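Local coordinates for protein transcriptional regulator (NtrC family) (Aquifex aeolicus, PDB 3DZD) that probably hydrolyses ATP to activate transcription by sigma54 RNA polymerase, under the control of an N-terminal response-regulator receiver domain, at residues I48-W53 and V60-F65; G82-A87 and Y96-K101; P154-G159 and K272-E277; K241-L246 and Y288-V293. All blocks are in the same frame, centred on the assembly; numbering follows the deposited sequence.

Overall arrangement
The four contacts form two pairs, one in each of two alpha/beta domains, each built on a parallel five-stranded sheet. Interactions 1 and 2 come first along the chain, one after the other, in the receiver domain. Their centres are 12 Å apart, both reach the same sheet, and the Asp51-Lys101 salt bridge joins them. Interactions 3 and 4 lie in the sigma-54 interaction domain with centres 13 Å apart. Their segments alternate along the chain, and helices 274-279 and 285-291 follow each other. Between the pairs, centres are about 48 to 56 Å apart and nothing touches. The receiver contacts and those of the ADP-binding ATPase domain thus lie far apart in this inactive-state chain.

Interaction 1 of 4, residues I48-W53 and V60-F65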
# COMPACT_ATOMS: atom_id res chain seq x y z
N ILE A 48 -1.01 -4.07 25.04
CA ILE A 48 -1.31 -4.58 26.36
C ILE A 48 -0.15 -5.42 26.84
O ILE A 48 0.34 -6.28 26.10
CB ILE A 48 -2.57 -5.44 26.36
CG1 ILE A 48 -3.78 -4.59 25.98
CG2 ILE A 48 -2.76 -6.09 27.71
CD1 ILE A 48 -5.02 -5.39 25.67
N VAL A 49 0.28 -5.16 28.08
CA VAL A 49 1.39 -5.86 28.70
C VAL A 49 0.80 -6.73 29.79
O VAL A 49 0.28 -6.23 30.79
CB VAL A 49 2.38 -4.88 29.36
CG1 VAL A 49 3.43 -5.64 30.17
CG2 VAL A 49 3.04 -3.99 28.31
N LEU A 50 0.89 -8.04 29.60
CA LEU A 50 0.16 -8.99 30.44
C LEU A 50 1.08 -9.97 31.15
O LEU A 50 1.96 -10.58 30.54
CB LEU A 50 -0.85 -9.75 29.59
CG LEU A 50 -1.52 -10.97 30.21
CD1 LEU A 50 -2.59 -10.56 31.23
CD2 LEU A 50 -2.13 -11.81 29.10
N ASP A 51 0.87 -10.13 32.45
CA ASP A 51 1.62 -11.13 33.20
C ASP A 51 1.01 -12.52 32.98
O ASP A 51 -0.21 -12.68 33.03
CB ASP A 51 1.69 -10.79 34.70
CG ASP A 51 2.83 -11.50 35.41
OD1 ASP A 51 2.97 -12.73 35.23
OD2 ASP A 51 3.60 -10.84 36.13
N VAL A 52 1.87 -13.50 32.72
CA VAL A 52 1.42 -14.88 32.49
C VAL A 52 0.64 -15.43 33.68
O VAL A 52 -0.24 -16.28 33.51
CB VAL A 52 2.61 -15.81 32.21
CG1 VAL A 52 3.22 -15.50 30.85
CG2 VAL A 52 3.65 -15.69 33.31
N TRP A 53 0.96 -14.96 34.88
CA TRP A 53 0.26 -15.40 36.08
C TRP A 53 -0.51 -14.26 36.73
O TRP A 53 0.03 -13.18 36.96
CB TRP A 53 1.22 -16.03 37.09
CG TRP A 53 0.54 -16.41 38.38
CD1 TRP A 53 0.01 -17.63 38.71
CD2 TRP A 53 0.31 -15.56 39.52
NE1 TRP A 53 -0.53 -17.59 39.97
CE2 TRP A 53 -0.37 -16.34 40.49
CE3 TRP A 53 0.60 -14.23 39.81
CZ2 TRP A 53 -0.74 -15.82 41.73
CZ3 TRP A 53 0.22 -13.71 41.04
CH2 TRP A 53 -0.44 -14.51 41.98
N VAL A 60 -2.26 -16.58 30.71
CA VAL A 60 -2.11 -17.03 29.32
C VAL A 60 -3.45 -17.07 28.59
O VAL A 60 -3.63 -16.43 27.54
CB VAL A 60 -1.47 -18.43 29.25
CG1 VAL A 60 -1.30 -18.86 27.81
CG2 VAL A 60 -0.15 -18.45 29.99
N ASN A 61 -4.41 -17.82 29.14
CA ASN A 61 -5.73 -17.96 28.53
C ASN A 61 -6.45 -16.63 28.36
O ASN A 61 -7.26 -16.46 27.45
CB ASN A 61 -6.59 -18.93 29.33
CG ASN A 61 -6.05 -20.35 29.31
OD1 ASN A 61 -5.37 -20.75 28.36
ND2 ASN A 61 -6.34 -21.11 30.36
N PHE A 62 -6.15 -15.68 29.25
CA PHE A 62 -6.74 -14.35 29.16
C PHE A 62 -6.45 -13.69 27.82
O PHE A 62 -7.17 -12.80 27.39
CB PHE A 62 -6.23 -13.46 30.29
CG PHE A 62 -6.93 -12.14 30.37
CD1 PHE A 62 -8.17 -12.03 30.97
CD2 PHE A 62 -6.35 -11.00 29.82
CE1 PHE A 62 -8.82 -10.82 31.04
CE2 PHE A 62 -7.01 -9.78 29.89
CZ PHE A 62 -8.24 -9.69 30.50
N ILE A 63 -5.38 -14.13 27.16
CA ILE A 63 -5.10 -13.66 25.81
C ILE A 63 -6.33 -13.88 24.92
O ILE A 63 -6.60 -13.07 24.04
CB ILE A 63 -3.88 -14.37 25.21
CG1 ILE A 63 -2.60 -13.81 25.83
CG2 ILE A 63 -3.84 -14.20 23.71
CD1 ILE A 63 -1.36 -14.55 25.42
N ASP A 64 -7.07 -14.96 25.16
CA ASP A 64 -8.27 -15.22 24.38
C ASP A 64 -9.33 -14.15 24.62
O ASP A 64 -10.04 -13.74 23.70
CB ASP A 64 -8.83 -16.62 24.67
CG ASP A 64 -7.94 -17.73 24.15
OD1 ASP A 64 -7.50 -17.66 22.98
OD2 ASP A 64 -7.67 -18.68 24.92
N PHE A 65 -9.44 -13.69 25.86
CA PHE A 65 -10.34 -12.58 26.15
C PHE A 65 -9.99 -11.37 25.30
O PHE A 65 -10.87 -10.72 24.74
CB PHE A 65 -10.26 -12.19 27.62
CG PHE A 65 -11.13 -11.02 27.97
CD1 PHE A 65 -12.37 -11.22 28.56
CD2 PHE A 65 -10.73 -9.73 27.69
CE1 PHE A 65 -13.18 -10.15 28.87
CE2 PHE A 65 -11.53 -8.65 28.01
CZ PHE A 65 -12.76 -8.86 28.60
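This is a buried apolar contact between a central strand of the receiver domain and the start of the helix that follows it. Leu50, on strand 47-51, carries most of it. Its side chain forks against two residues of segment 60-65. One methyl, Leu50 CD1, lies 4.0 Å from Phe62 CD2 and meets the ring obliquely. The other, Leu50 CD2, lies 3.9 Å from Ile63 CG1. The fork is aimed by a first torsion of 169°, which sets Leu50 CG opposite the backbone N.

The Phe62 ring has a further neighbour within its own segment: Phe65 CB covers one face, offset toward the rim. Helix 33-42 adds Leu33, Glu37 and Ile40 around Phe62. Ile63 also touches Val77 of strand 74-79 and Ala90 of helix 85-93.

At the end of the strand the backbones come closer. Val60 N gives a weak, bent hydrogen bond to Val52 O at 3.5 Å, with an N-H...O angle of 122°. The side chains of these two valines are a looser pair, with Val52 CB 4.4 Å from Val60 CG2.

Asp51 points away from the helix. Its OD1 takes a nearly straight bond from Trp53 N at 3.0 Å, which closes an Asx turn just past the strand. Its OD2 makes a salt bridge to Lys101 and lies close to Asp7. An aspartate at a strand end, beside a second acidic residue and a lysine, is consistent with the phospho-acceptor site of CheY-like receiver domains, where the aspartate is probably the acceptor, with helix 62-69 packed against its strand.

Interaction 2 of 4, residues G82-A87 and Y96-K101; sequences GSVDTA and YEFLEK
Gly82 makes the polar contact with Glu100. Its backbone N donates to Glu100 OE2 at 2.7 Å, and the bond is nearly straight at 170°. The N-H comes to the anti side of the carboxylate oxygen, somewhat out of the group's plane. Glu100 spans the distance because its chain is extended beyond CG, with CG opposite the backbone N (chi1 172°). Were Glu100 replaced by an alanine, the Gly82 N-H would probably lose this acceptor, and the loop before the helix would be freer to move.

Val84 is the N-cap residue of helix 85-93. Its CG1 methyl lies 3.8 Å from Phe98 CE1 and meets the ring obliquely. In the first turn of the helix, Ala87 CB sits over one face of the Phe98 ring in a CH-pi contact, 3.9 Å from the centroid and 21° off the ring normal.

The contact closes the beta-alpha-beta unit of strand 74-79, helix 85-93 and strand 97-100. Arg107 of the second subunit also packs on Phe98. The chemistry is therefore divided: one charged acceptor takes the loop's Gly82 N-H, while small aliphatic groups fit the helix to an aromatic ring.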
# COMPACT_ATOMS: atom_id res chain seq x y z
N GLY A 82 13.22 -18.04 33.96
CA GLY A 82 13.36 -19.45 33.65
C GLY A 82 12.12 -20.06 33.04
O GLY A 82 12.20 -20.94 32.18
N SER A 83 10.96 -19.60 33.48
CA SER A 83 9.70 -20.10 32.95
C SER A 83 9.36 -19.43 31.62
O SER A 83 8.69 -18.40 31.59
CB SER A 83 8.57 -19.92 33.96
OG SER A 83 8.55 -18.59 34.46
N VAL A 84 9.84 -20.01 30.53
CA VAL A 84 9.54 -19.49 29.20
C VAL A 84 8.80 -20.54 28.36
O VAL A 84 8.73 -20.43 27.14
CB VAL A 84 10.82 -19.04 28.46
CG1 VAL A 84 11.25 -17.65 28.93
CG2 VAL A 84 11.95 -20.05 28.67
N ASP A 85 8.27 -21.56 29.03
CA ASP A 85 7.40 -22.52 28.37
C ASP A 85 6.01 -21.90 28.32
O ASP A 85 5.27 -22.06 27.35
CB ASP A 85 7.37 -23.83 29.14
CG ASP A 85 8.76 -24.37 29.41
OD1 ASP A 85 9.66 -24.12 28.59
OD2 ASP A 85 8.93 -25.05 30.44
N THR A 86 5.68 -21.20 29.39
CA THR A 86 4.46 -20.41 29.45
C THR A 86 4.50 -19.38 28.32
O THR A 86 3.50 -19.14 27.64
CB THR A 86 4.36 -19.67 30.80
OG1 THR A 86 4.86 -20.52 31.84
CG2 THR A 86 2.93 -19.29 31.10
N ALA A 87 5.67 -18.78 28.13
CA ALA A 87 5.86 -17.74 27.12
C ALA A 87 5.48 -18.22 25.72
O ALA A 87 4.65 -17.61 25.05
CB ALA A 87 7.29 -17.22 27.15
N TYR A 96 2.28 -11.19 20.79
CA TYR A 96 3.33 -10.77 19.86
C TYR A 96 4.74 -10.95 20.42
O TYR A 96 5.64 -11.41 19.72
CB TYR A 96 3.12 -9.32 19.41
CG TYR A 96 4.27 -8.76 18.60
CD1 TYR A 96 4.46 -9.13 17.28
CD2 TYR A 96 5.16 -7.84 19.16
CE1 TYR A 96 5.50 -8.62 16.53
CE2 TYR A 96 6.22 -7.32 18.41
CZ TYR A 96 6.38 -7.72 17.10
OH TYR A 96 7.41 -7.21 16.33
N GLU A 97 4.94 -10.58 21.68
CA GLU A 97 6.27 -10.61 22.28
C GLU A 97 6.21 -11.05 23.72
O GLU A 97 5.14 -11.14 24.32
CB GLU A 97 6.94 -9.24 22.18
CG GLU A 97 7.97 -9.13 21.08
CD GLU A 97 9.15 -10.08 21.30
OE1 GLU A 97 9.80 -10.48 20.30
OE2 GLU A 97 9.41 -10.42 22.46
N PHE A 98 7.37 -11.33 24.29
CA PHE A 98 7.41 -11.67 25.69
C PHE A 98 8.71 -11.18 26.29
O PHE A 98 9.72 -11.07 25.60
CB PHE A 98 7.27 -13.17 25.88
CG PHE A 98 8.52 -13.95 25.59
CD1 PHE A 98 9.40 -14.26 26.61
CD2 PHE A 98 8.81 -14.37 24.31
CE1 PHE A 98 10.55 -14.98 26.35
CE2 PHE A 98 9.95 -15.09 24.05
CZ PHE A 98 10.82 -15.39 25.07
N LEU A 99 8.65 -10.86 27.58
CA LEU A 99 9.81 -10.42 28.33
C LEU A 99 10.02 -11.33 29.54
O LEU A 99 9.08 -11.61 30.29
CB LEU A 99 9.61 -8.98 28.81
CG LEU A 99 9.63 -7.86 27.77
CD1 LEU A 99 8.92 -6.64 28.32
CD2 LEU A 99 11.06 -7.53 27.38
N GLU A 100 11.25 -11.81 29.73
CA GLU A 100 11.58 -12.60 30.91
C GLU A 100 12.10 -11.71 32.02
O GLU A 100 13.06 -10.97 31.84
CB GLU A 100 12.63 -13.66 30.57
CG GLU A 100 13.17 -14.42 31.78
CD GLU A 100 14.16 -15.50 31.40
OE1 GLU A 100 14.67 -15.50 30.26
OE2 GLU A 100 14.44 -16.37 32.26
N LYS A 101 11.46 -11.78 33.18
CA LYS A 101 11.99 -11.14 34.38
C LYS A 101 13.30 -11.85 34.74
O LYS A 101 13.39 -13.06 34.62
CB LYS A 101 11.00 -11.24 35.53
CG LYS A 101 9.78 -10.37 35.37
CD LYS A 101 9.11 -10.11 36.71
CE LYS A 101 8.05 -11.16 37.04
NZ LYS A 101 6.71 -10.80 36.49

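Interaction 3 of 4, residues P154-G159 and K272-E277; sequences PVLITG and KNLEEE
Lys272 meets Thr158 through its backbone. Its carbonyl O lies 3.9 Å from the methyl Thr158 CG2, a van der Waals contact. The threonine methyl stands opposite its own backbone N (chi1 -56° for OG1), and this turns CG2 to the loop. The Lys272 CB points away from strand 155-158, and the ammonium group forms a salt bridge with Glu233. Lys324 of the second subunit packs against the lysine.

Asn273 is the N-cap of helix 274-279. Asn273 OD1 accepts a weak capping bond from Glu276 N at 3.4 Å. Its carbonyl O takes two backbone bonds, from Glu276 N at 2.8 Å and from Glu277 N at 3.2 Å. The first turn is thus held from both the side chain and the main chain of one residue.

Leu274 turns back to the strand. Its CD1 methyl lies 4.2 Å from Leu156 CD1, so the two leucines meet through single methyls at the ends of their side chains. Both are buried. Tyr288 of helix 285-291 touches both and joins the apolar cluster, and Phe283 also lies against Leu274.

The contact between the segments is small, burying 118 Å² in all. It packs the short helix that follows strand 265-270 against the neighbouring strand 155-158. Gly159, the last residue of the segment, opens the P-loop (Walker A) sequence, and the Thr158 side chain is about 10 Å from the bound ADP. An interior strand of a parallel sheet leading into this loop is the hallmark of the P-loop fold of AAA+ ATPases.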
# COMPACT_ATOMS: atom_id res chain seq x y z
N PRO A 154 5.02 -19.64 -14.51
CA PRO A 154 4.60 -18.35 -15.08
C PRO A 154 3.39 -18.48 -16.00
O PRO A 154 3.11 -19.55 -16.54
CB PRO A 154 5.84 -17.90 -15.86
CG PRO A 154 6.98 -18.71 -15.28
CD PRO A 154 6.36 -20.02 -14.96
N VAL A 155 2.67 -17.38 -16.17
CA VAL A 155 1.48 -17.36 -17.00
C VAL A 155 1.63 -16.28 -18.06
O VAL A 155 2.02 -15.16 -17.75
CB VAL A 155 0.21 -17.07 -16.17
CG1 VAL A 155 -1.02 -17.05 -17.05
CG2 VAL A 155 0.06 -18.10 -15.07
N LEU A 156 1.34 -16.62 -19.30
CA LEU A 156 1.33 -15.67 -20.39
C LEU A 156 -0.12 -15.39 -20.77
O LEU A 156 -0.86 -16.30 -21.11
CB LEU A 156 2.10 -16.21 -21.60
CG LEU A 156 2.03 -15.32 -22.86
CD1 LEU A 156 2.84 -14.04 -22.65
CD2 LEU A 156 2.52 -16.07 -24.10
N ILE A 157 -0.52 -14.13 -20.69
CA ILE A 157 -1.86 -13.72 -21.07
C ILE A 157 -1.84 -13.04 -22.43
O ILE A 157 -1.27 -11.96 -22.58
CB ILE A 157 -2.45 -12.74 -20.03
CG1 ILE A 157 -2.35 -13.35 -18.62
CG2 ILE A 157 -3.88 -12.39 -20.37
CD1 ILE A 157 -2.75 -12.40 -17.53
N THR A 158 -2.46 -13.66 -23.43
CA THR A 158 -2.55 -13.09 -24.77
C THR A 158 -3.90 -12.43 -25.00
O THR A 158 -4.94 -12.91 -24.55
CB THR A 158 -2.30 -14.14 -25.89
OG1 THR A 158 -1.03 -14.76 -25.68
CG2 THR A 158 -2.31 -13.48 -27.28
N GLY A 159 -3.90 -11.32 -25.71
CA GLY A 159 -5.14 -10.60 -25.95
C GLY A 159 -4.84 -9.27 -26.58
O GLY A 159 -3.74 -8.76 -26.45
N LYS A 272 0.68 -9.52 -29.02
CA LYS A 272 1.34 -10.07 -30.20
C LYS A 272 1.19 -11.58 -30.21
O LYS A 272 0.85 -12.18 -29.20
CB LYS A 272 2.83 -9.74 -30.18
CG LYS A 272 3.16 -8.27 -30.04
CD LYS A 272 4.65 -8.03 -30.27
CE LYS A 272 5.08 -6.66 -29.75
NZ LYS A 272 4.10 -5.61 -30.13
N ASN A 273 1.45 -12.20 -31.35
CA ASN A 273 1.56 -13.65 -31.38
C ASN A 273 3.03 -13.99 -31.22
O ASN A 273 3.77 -14.02 -32.20
CB ASN A 273 1.01 -14.22 -32.68
CG ASN A 273 1.10 -15.73 -32.73
OD1 ASN A 273 1.99 -16.34 -32.12
ND2 ASN A 273 0.17 -16.35 -33.44
N LEU A 274 3.45 -14.24 -29.99
CA LEU A 274 4.88 -14.36 -29.69
C LEU A 274 5.57 -15.50 -30.39
O LEU A 274 6.76 -15.42 -30.67
CB LEU A 274 5.12 -14.45 -28.19
CG LEU A 274 5.07 -13.11 -27.46
CD1 LEU A 274 5.36 -13.34 -25.98
CD2 LEU A 274 6.07 -12.13 -28.06
N GLU A 275 4.83 -16.56 -30.69
CA GLU A 275 5.40 -17.64 -31.48
C GLU A 275 5.87 -17.13 -32.83
O GLU A 275 6.85 -17.62 -33.39
CB GLU A 275 4.39 -18.77 -31.65
CG GLU A 275 4.51 -19.87 -30.62
CD GLU A 275 3.48 -20.96 -30.84
OE1 GLU A 275 3.89 -22.10 -31.16
OE2 GLU A 275 2.27 -20.67 -30.72
N GLU A 276 5.17 -16.13 -33.37
CA GLU A 276 5.55 -15.52 -34.64
C GLU A 276 6.73 -14.57 -34.49
O GLU A 276 7.55 -14.43 -35.39
CB GLU A 276 4.36 -14.78 -35.26
CG GLU A 276 3.14 -15.65 -35.50
CD GLU A 276 3.49 -16.98 -36.14
OE1 GLU A 276 2.78 -17.97 -35.86
OE2 GLU A 276 4.48 -17.04 -36.90
N GLU A 277 6.81 -13.91 -33.34
CA GLU A 277 7.90 -12.99 -33.06
C GLU A 277 9.22 -13.73 -32.91
O GLU A 277 10.29 -13.18 -33.17
CB GLU A 277 7.61 -12.19 -31.80
CG GLU A 277 6.42 -11.27 -31.92
CD GLU A 277 6.59 -10.27 -33.05
OE1 GLU A 277 7.71 -9.72 -33.20
OE2 GLU A 277 5.62 -10.04 -33.79

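Interaction 4 of 4, residues K241-L246 and Y288-V293; sequences KLLRVL and YYRLSV
Apolar contacts make up most of this meeting of helix 236-248 with the end of helix 285-291. Leu246 is at the middle. Its CD1 methyl reaches two residues at once, lying 3.9 Å from Arg290 CB and 4.0 Å from Leu291 CD2. The Leu246 and Leu291 side chains cross at about a right angle, whereas Leu246 and Arg290 run past each other in opposite directions. One turn earlier, Leu243 CD1 touches Arg290 CG at 4.0 Å, again nearly at right angles. The methylene part of Arg290 is therefore used as a hydrophobic surface, covered by both leucines. Val266 of strand 265-270 touches Leu246 and Leu291, so strand 265-270 borders the cluster.

The polar part is slight. Arg290 bends at its second torsion (-104°), and this carries the guanidinium toward the backbone at Leu246. There NH1 comes 3.7 Å from Leu246 O, approaching obliquely.

Within segment 288-293, Ser292 OG donates to Tyr288 O at 2.8 Å, from above the carbonyl plane. The same OG lies over the centre of the Tyr288 ring, 3.7 Å above it. This ties down the residue that follows the last helical turn.

No hydrogen bond or salt bridge joins the two segments. Their pairing rests on leucine methyls and on the aliphatic part of an exposed arginine, whose guanidinium lies at the exposed side of the contact.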
# COMPACT_ATOMS: atom_id res chain seq x y z
N LYS A 241 18.78 -10.91 -20.16
CA LYS A 241 18.98 -10.70 -18.73
C LYS A 241 17.84 -11.28 -17.89
O LYS A 241 18.08 -11.97 -16.91
CB LYS A 241 19.14 -9.21 -18.43
CG LYS A 241 20.43 -8.62 -19.00
CD LYS A 241 20.54 -7.13 -18.70
CE LYS A 241 20.44 -6.86 -17.21
NZ LYS A 241 21.42 -7.69 -16.44
N LEU A 242 16.61 -10.99 -18.29
CA LEU A 242 15.42 -11.52 -17.63
C LEU A 242 15.47 -13.04 -17.61
O LEU A 242 15.16 -13.67 -16.61
CB LEU A 242 14.17 -11.03 -18.36
CG LEU A 242 12.80 -11.46 -17.82
CD1 LEU A 242 12.61 -11.00 -16.38
CD2 LEU A 242 11.66 -10.91 -18.70
N LEU A 243 15.87 -13.62 -18.74
CA LEU A 243 15.99 -15.07 -18.85
C LEU A 243 16.92 -15.61 -17.76
O LEU A 243 16.58 -16.55 -17.03
CB LEU A 243 16.51 -15.46 -20.23
CG LEU A 243 16.72 -16.96 -20.40
CD1 LEU A 243 15.40 -17.71 -20.30
CD2 LEU A 243 17.42 -17.26 -21.71
N ARG A 244 18.10 -15.00 -17.65
CA ARG A 244 19.10 -15.44 -16.69
C ARG A 244 18.59 -15.37 -15.25
O ARG A 244 19.00 -16.16 -14.40
CB ARG A 244 20.39 -14.62 -16.85
CG ARG A 244 21.50 -15.07 -15.93
CD ARG A 244 22.86 -14.70 -16.50
NE ARG A 244 23.96 -15.15 -15.65
CZ ARG A 244 24.26 -16.43 -15.43
NH1 ARG A 244 23.53 -17.39 -15.98
NH2 ARG A 244 25.28 -16.74 -14.64
N VAL A 245 17.69 -14.42 -15.00
CA VAL A 245 17.04 -14.31 -13.69
C VAL A 245 16.06 -15.46 -13.46
O VAL A 245 16.05 -16.07 -12.39
CB VAL A 245 16.32 -12.95 -13.53
CG1 VAL A 245 15.34 -12.99 -12.37
CG2 VAL A 245 17.34 -11.83 -13.34
N LEU A 246 15.25 -15.77 -14.46
CA LEU A 246 14.33 -16.89 -14.36
C LEU A 246 15.09 -18.18 -14.11
O LEU A 246 14.61 -19.05 -13.39
CB LEU A 246 13.50 -17.02 -15.64
CG LEU A 246 12.65 -15.81 -16.00
CD1 LEU A 246 11.74 -16.15 -17.16
CD2 LEU A 246 11.83 -15.37 -14.80
N TYR A 288 10.42 -17.49 -24.05
CA TYR A 288 9.01 -17.62 -24.33
C TYR A 288 8.45 -18.83 -23.60
O TYR A 288 7.47 -18.72 -22.86
CB TYR A 288 8.76 -17.76 -25.83
CG TYR A 288 7.36 -18.22 -26.16
CD1 TYR A 288 6.29 -17.35 -26.10
CD2 TYR A 288 7.11 -19.53 -26.53
CE1 TYR A 288 5.01 -17.77 -26.41
CE2 TYR A 288 5.83 -19.96 -26.84
CZ TYR A 288 4.78 -19.08 -26.77
OH TYR A 288 3.51 -19.50 -27.07
N TYR A 289 9.07 -19.98 -23.81
CA TYR A 289 8.61 -21.20 -23.15
C TYR A 289 8.72 -21.12 -21.63
O TYR A 289 7.92 -21.72 -20.92
CB TYR A 289 9.31 -22.44 -23.73
CG TYR A 289 8.87 -22.70 -25.16
CD1 TYR A 289 7.56 -23.05 -25.45
CD2 TYR A 289 9.75 -22.54 -26.23
CE1 TYR A 289 7.14 -23.27 -26.75
CE2 TYR A 289 9.34 -22.76 -27.54
CZ TYR A 289 8.03 -23.12 -27.79
OH TYR A 289 7.60 -23.35 -29.08
N ARG A 290 9.69 -20.36 -21.13
CA ARG A 290 9.80 -20.13 -19.70
C ARG A 290 8.58 -19.38 -19.17
O ARG A 290 8.09 -19.68 -18.08
CB ARG A 290 11.06 -19.32 -19.37
CG ARG A 290 12.34 -20.13 -19.40
CD ARG A 290 12.83 -20.45 -18.01
NE ARG A 290 13.96 -21.37 -18.03
CZ ARG A 290 14.43 -21.99 -16.96
NH1 ARG A 290 13.86 -21.77 -15.77
NH2 ARG A 290 15.45 -22.82 -17.06
N LEU A 291 8.10 -18.40 -19.94
CA LEU A 291 7.06 -17.48 -19.50
C LEU A 291 5.65 -18.00 -19.73
O LEU A 291 4.69 -17.40 -19.24
CB LEU A 291 7.18 -16.16 -20.24
CG LEU A 291 8.34 -15.24 -19.88
CD1 LEU A 291 8.38 -14.08 -20.85
CD2 LEU A 291 8.18 -14.75 -18.46
N SER A 292 5.52 -19.09 -20.48
CA SER A 292 4.21 -19.54 -20.93
C SER A 292 3.89 -21.00 -20.58
O SER A 292 3.18 -21.67 -21.32
CB SER A 292 4.08 -19.33 -22.43
OG SER A 292 5.06 -20.10 -23.12
N VAL A 293 4.41 -21.47 -19.45
CA VAL A 293 4.06 -22.78 -18.90
C VAL A 293 2.54 -22.93 -18.80
O VAL A 293 2.01 -24.00 -19.06
CB VAL A 293 4.72 -22.99 -17.52
CG1 VAL A 293 4.28 -24.30 -16.91
CG2 VAL A 293 6.23 -22.95 -17.65